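Local coordinates for protein VESB protease (Vibrio cholerae, PDB 4LK4) that probably acts as a secreted serine endopeptidase of the trypsin-like S1 family, cleaving peptide bonds in proteins, at residues D251-L256 and T343-L348; P289-V294 and Y325-E330. The protein carries 1 engineered substitution. All blocks are in the same frame, centred on the assembly; numbering follows the deposited sequence.

Contact 1. Residues D251-L256 and T343-L348; sequences DQVANL and TSRIQL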
# COMPACT_ATOMS: atom_id res chain seq x y z
N ASP A 251 11.32 -9.18 1.48
CA ASP A 251 10.65 -9.23 2.78
C ASP A 251 10.85 -7.89 3.48
O ASP A 251 11.99 -7.51 3.83
CB ASP A 251 11.23 -10.37 3.65
CG ASP A 251 11.19 -11.72 2.95
OD1 ASP A 251 10.08 -12.14 2.58
OD2 ASP A 251 12.25 -12.37 2.78
N GLN A 252 9.75 -7.19 3.71
CA GLN A 252 9.82 -5.88 4.33
C GLN A 252 9.88 -5.96 5.85
O GLN A 252 10.80 -5.44 6.45
CB GLN A 252 8.62 -5.05 3.93
CG GLN A 252 8.81 -3.55 4.17
CD GLN A 252 7.48 -2.79 4.12
OE1 GLN A 252 6.42 -3.36 4.35
NE2 GLN A 252 7.56 -1.50 3.86
N VAL A 253 8.90 -6.61 6.46
CA VAL A 253 8.73 -6.54 7.90
C VAL A 253 8.66 -7.94 8.42
O VAL A 253 7.81 -8.71 8.02
CB VAL A 253 7.42 -5.81 8.32
CG1 VAL A 253 7.24 -5.82 9.83
CG2 VAL A 253 7.41 -4.38 7.85
N ALA A 254 9.55 -8.27 9.33
CA ALA A 254 9.41 -9.50 10.08
C ALA A 254 9.01 -9.07 11.45
O ALA A 254 9.81 -8.54 12.19
CB ALA A 254 10.72 -10.24 10.10
N ASN A 255 7.73 -9.22 11.77
CA ASN A 255 7.26 -8.91 13.11
C ASN A 255 7.15 -10.19 13.90
O ASN A 255 6.24 -10.96 13.66
CB ASN A 255 5.89 -8.22 13.10
CG ASN A 255 5.44 -7.80 14.50
OD1 ASN A 255 5.74 -8.46 15.50
ND2 ASN A 255 4.74 -6.67 14.57
N LEU A 256 8.07 -10.41 14.84
CA LEU A 256 8.09 -11.64 15.59
C LEU A 256 7.12 -11.61 16.74
O LEU A 256 7.00 -12.59 17.46
CB LEU A 256 9.48 -11.92 16.12
CG LEU A 256 10.57 -11.83 15.06
CD1 LEU A 256 11.81 -12.50 15.59
CD2 LEU A 256 10.15 -12.44 13.72
N THR A 343 14.12 -1.20 2.28
CA THR A 343 14.11 -0.94 3.72
C THR A 343 13.26 -2.01 4.40
O THR A 343 12.08 -2.13 4.14
CB THR A 343 13.55 0.47 3.98
OG1 THR A 343 14.28 1.40 3.19
CG2 THR A 343 13.69 0.89 5.39
N SER A 344 13.91 -2.81 5.25
CA SER A 344 13.25 -3.88 6.00
C SER A 344 13.21 -3.56 7.48
O SER A 344 13.85 -2.62 7.92
CB SER A 344 13.98 -5.18 5.80
OG SER A 344 13.98 -5.55 4.44
N ARG A 345 12.46 -4.36 8.24
CA ARG A 345 12.22 -4.10 9.65
C ARG A 345 12.12 -5.41 10.40
O ARG A 345 11.49 -6.34 9.95
CB ARG A 345 10.93 -3.34 9.85
CG ARG A 345 10.41 -3.36 11.29
CD ARG A 345 9.21 -2.46 11.49
NE ARG A 345 9.61 -1.07 11.36
CZ ARG A 345 8.78 -0.04 11.20
NH1 ARG A 345 7.44 -0.22 11.16
NH2 ARG A 345 9.28 1.19 11.06
N ILE A 346 12.78 -5.47 11.54
CA ILE A 346 12.63 -6.57 12.45
C ILE A 346 12.06 -5.98 13.73
O ILE A 346 12.50 -4.95 14.21
CB ILE A 346 13.95 -7.30 12.71
CG1 ILE A 346 13.72 -8.53 13.55
CG2 ILE A 346 14.98 -6.40 13.39
CD1 ILE A 346 14.88 -9.48 13.48
N GLN A 347 11.07 -6.65 14.26
CA GLN A 347 10.34 -6.11 15.36
C GLN A 347 9.92 -7.25 16.26
O GLN A 347 9.61 -8.34 15.78
CB GLN A 347 9.09 -5.42 14.83
CG GLN A 347 8.20 -4.83 15.91
CD GLN A 347 7.14 -3.90 15.35
OE1 GLN A 347 7.16 -3.51 14.18
NE2 GLN A 347 6.19 -3.53 16.20
N LEU A 348 9.87 -6.95 17.56
CA LEU A 348 9.46 -7.89 18.60
C LEU A 348 9.19 -7.15 19.90
O LEU A 348 9.52 -5.97 20.04
CB LEU A 348 10.55 -8.93 18.81
CG LEU A 348 11.91 -8.39 19.25
CD1 LEU A 348 12.16 -8.79 20.69
CD2 LEU A 348 13.00 -8.95 18.37
O HOH W 1 10.30 -0.45 2.95
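Residues 251-256 and 343-348 run as parallel neighbours in a mixed sheet of the Ig-like domain: the axes of strands 253-256 and 343-348 lie 4.7 Å apart and their directions differ by 10°. Ala254 is gripped on both N and O by the residues flanking its neighbour Ile346, as in a parallel ladder: N gives to Arg345 O (2.8 Å) and O takes Gln347 N (3.1 Å). Gln252 O accepts Arg345 N before this pair, and Leu256 N reaches Gln347 O after it.

Just ahead of strand 253-256, Asp251 O accepts Ser344 OG at 2.9 Å, in the plane of that carbonyl; the same hydroxyl also meets Tyr270 OH, so its polar atom has two partners.

On one face Val253 and Arg345 lie side by side, CG2 to CB 4.2 Å, before the arginine bends away to a salt bridge with Asp328. Next along that face, the amides of Asn255 and Gln347 stack with planes 25° apart, while Asn255 OD1 takes Gly257 N.

At the entry to the strands a water accepts from Gln252 NE2 (3.1 Å) and donates to Thr343 O (2.7 Å), and NE2 also bonds to Arg91 O.

Contact 2. Residues P289-V294 and Y325-E330; sequences PADFSV and YQYDFE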
# COMPACT_ATOMS: atom_id res chain seq x y z
N PRO A 289 21.99 -0.08 16.77
CA PRO A 289 22.74 -0.31 18.02
C PRO A 289 23.42 -1.68 18.15
O PRO A 289 23.39 -2.50 17.21
CB PRO A 289 21.69 -0.13 19.14
CG PRO A 289 20.41 0.22 18.49
CD PRO A 289 20.55 0.10 17.00
N ALA A 290 23.99 -1.90 19.32
CA ALA A 290 24.69 -3.14 19.67
C ALA A 290 23.75 -4.33 19.81
O ALA A 290 24.16 -5.46 19.57
CB ALA A 290 25.46 -2.95 20.95
N ASP A 291 22.51 -4.09 20.23
CA ASP A 291 21.47 -5.12 20.22
C ASP A 291 21.36 -5.82 18.87
O ASP A 291 21.08 -7.02 18.79
CB ASP A 291 20.10 -4.50 20.49
CG ASP A 291 19.98 -3.89 21.86
OD1 ASP A 291 20.62 -4.38 22.80
OD2 ASP A 291 19.22 -2.91 21.99
N PHE A 292 21.52 -5.05 17.80
CA PHE A 292 21.30 -5.56 16.46
C PHE A 292 22.61 -6.09 15.92
O PHE A 292 23.66 -5.58 16.23
CB PHE A 292 20.75 -4.45 15.58
CG PHE A 292 20.54 -4.86 14.16
CD1 PHE A 292 21.57 -4.77 13.24
CD2 PHE A 292 19.30 -5.32 13.74
CE1 PHE A 292 21.37 -5.14 11.92
CE2 PHE A 292 19.09 -5.68 12.42
CZ PHE A 292 20.13 -5.60 11.51
N SER A 293 22.54 -7.15 15.13
CA SER A 293 23.72 -7.76 14.55
C SER A 293 23.34 -8.50 13.27
O SER A 293 22.18 -8.88 13.09
CB SER A 293 24.41 -8.69 15.57
OG SER A 293 23.50 -9.58 16.23
N VAL A 294 24.30 -8.65 12.36
CA VAL A 294 24.10 -9.38 11.11
C VAL A 294 24.81 -10.72 11.21
O VAL A 294 26.02 -10.77 11.15
CB VAL A 294 24.70 -8.61 9.92
CG1 VAL A 294 24.53 -9.40 8.62
CG2 VAL A 294 24.07 -7.24 9.81
N TYR A 325 11.24 -3.72 20.58
CA TYR A 325 12.36 -3.58 19.68
C TYR A 325 11.80 -3.38 18.29
O TYR A 325 10.94 -4.14 17.84
CB TYR A 325 13.25 -4.84 19.71
CG TYR A 325 13.97 -5.04 21.02
CD1 TYR A 325 13.32 -5.55 22.14
CD2 TYR A 325 15.33 -4.74 21.13
CE1 TYR A 325 14.00 -5.74 23.34
CE2 TYR A 325 16.02 -4.94 22.33
CZ TYR A 325 15.34 -5.43 23.42
OH TYR A 325 16.01 -5.61 24.60
N GLN A 326 12.28 -2.35 17.61
CA GLN A 326 11.92 -2.10 16.24
C GLN A 326 13.10 -1.52 15.50
O GLN A 326 13.41 -0.33 15.65
CB GLN A 326 10.75 -1.14 16.14
CG GLN A 326 10.17 -1.05 14.74
CD GLN A 326 9.03 -0.07 14.65
OE1 GLN A 326 7.86 -0.46 14.66
NE2 GLN A 326 9.36 1.21 14.58
N TYR A 327 13.75 -2.35 14.69
CA TYR A 327 14.93 -1.91 13.95
C TYR A 327 14.70 -1.97 12.45
O TYR A 327 14.35 -3.01 11.91
CB TYR A 327 16.17 -2.74 14.29
CG TYR A 327 16.58 -2.67 15.73
CD1 TYR A 327 16.79 -1.45 16.36
CD2 TYR A 327 16.81 -3.83 16.46
CE1 TYR A 327 17.21 -1.39 17.69
CE2 TYR A 327 17.22 -3.77 17.78
CZ TYR A 327 17.41 -2.56 18.40
OH TYR A 327 17.82 -2.51 19.71
N ASP A 328 14.97 -0.84 11.80
CA ASP A 328 14.89 -0.69 10.37
C ASP A 328 16.26 -0.63 9.74
O ASP A 328 17.12 0.12 10.19
CB ASP A 328 14.14 0.60 10.06
CG ASP A 328 12.68 0.53 10.49
OD1 ASP A 328 12.25 -0.59 10.84
OD2 ASP A 328 11.97 1.56 10.47
N PHE A 329 16.46 -1.41 8.70
CA PHE A 329 17.71 -1.39 7.97
C PHE A 329 17.45 -1.40 6.47
O PHE A 329 16.42 -1.87 6.00
CB PHE A 329 18.59 -2.57 8.37
CG PHE A 329 17.92 -3.90 8.18
CD1 PHE A 329 17.11 -4.41 9.17
CD2 PHE A 329 18.09 -4.60 7.01
CE1 PHE A 329 16.47 -5.62 8.99
CE2 PHE A 329 17.47 -5.82 6.83
CZ PHE A 329 16.65 -6.33 7.82
N GLU A 330 18.43 -0.91 5.74
CA GLU A 330 18.30 -0.56 4.36
C GLU A 330 19.43 -1.21 3.58
O GLU A 330 20.61 -1.10 3.96
CB GLU A 330 18.42 0.96 4.28
CG GLU A 330 17.98 1.58 2.98
CD GLU A 330 17.42 3.00 3.17
OE1 GLU A 330 18.16 3.97 2.89
OE2 GLU A 330 16.25 3.13 3.61
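Phe292 and Tyr327 meet as an offset edge-to-face pair, the edge of the phenylalanine turned toward the tyrosine face: the centroids are 6.0 Å apart and the planes stand at 78°. Over that face of Tyr327 also lies Phe292 CB, and Phe292 CD2 comes to 4.0 Å from Tyr327 CD2. The Tyr325 ring is met at its edge by two groups, Tyr327 CE2 in its plane and Asp291 OD2 near it, the latter 3.8 Å from Tyr325 CE2.

Pro289 reaches Tyr327 obliquely, its CG and CD both touching CE1, with CG to CE1 at 3.7 Å. Asp291 approaches the phenol end of the same tyrosine, crossing it at about a right angle, and OD2 comes to 2.7 Å from Tyr327 OH. This carboxylate also has a long, weak ion pair with Arg323.

In Phe292, chi1 178° sets CG anti to the backbone N, and the ring beyond it touches both Tyr327 and Phe329. Its far end reaches Phe329, CZ to CD1 4.0 Å; the two side chains cross at about a right angle, but their ring planes are only 42° apart. Phe329 in turn has an edge-to-face partner in Phe268, which carries the aromatic cluster on to strand 262-272.

The backbones stay well apart, the Phe292 and Tyr327 CA atoms being 7.8 Å from each other, and each segment hydrogen-bonds to a different strand: Ser293 pairs with Ala316, Tyr327 with Ile346. A buried aromatic cluster of Phe292, Tyr327 and Phe329, joining through side chains strands that have separate backbone partners, is consistent with two layers facing each other, as in the Ig-like beta sandwich.

How the contacts relate
Along the chain, strand 248-258 comes first, and contact 1 closes the longer loop when 343-348 returns beside 251-256, 87 residues on. Contact 2 lies wholly within that span: 289-294 and 325-330 close a shorter loop of 30 residues, so the two contacts nest and do not cross. Strands 324-335 and 338-349 follow each other and pair antiparallel, joining the contacts directly, with centres about 10 Å apart. Side chains reinforce the join: Thr343 OG1 probably hydrogen-bonds to Glu330 OE2, and Gln347 CG packs against Tyr325 O. Contact 1 thus ties strands edge to edge within a sheet, whereas contact 2 brings side chains of 289-294 against those of 325-330.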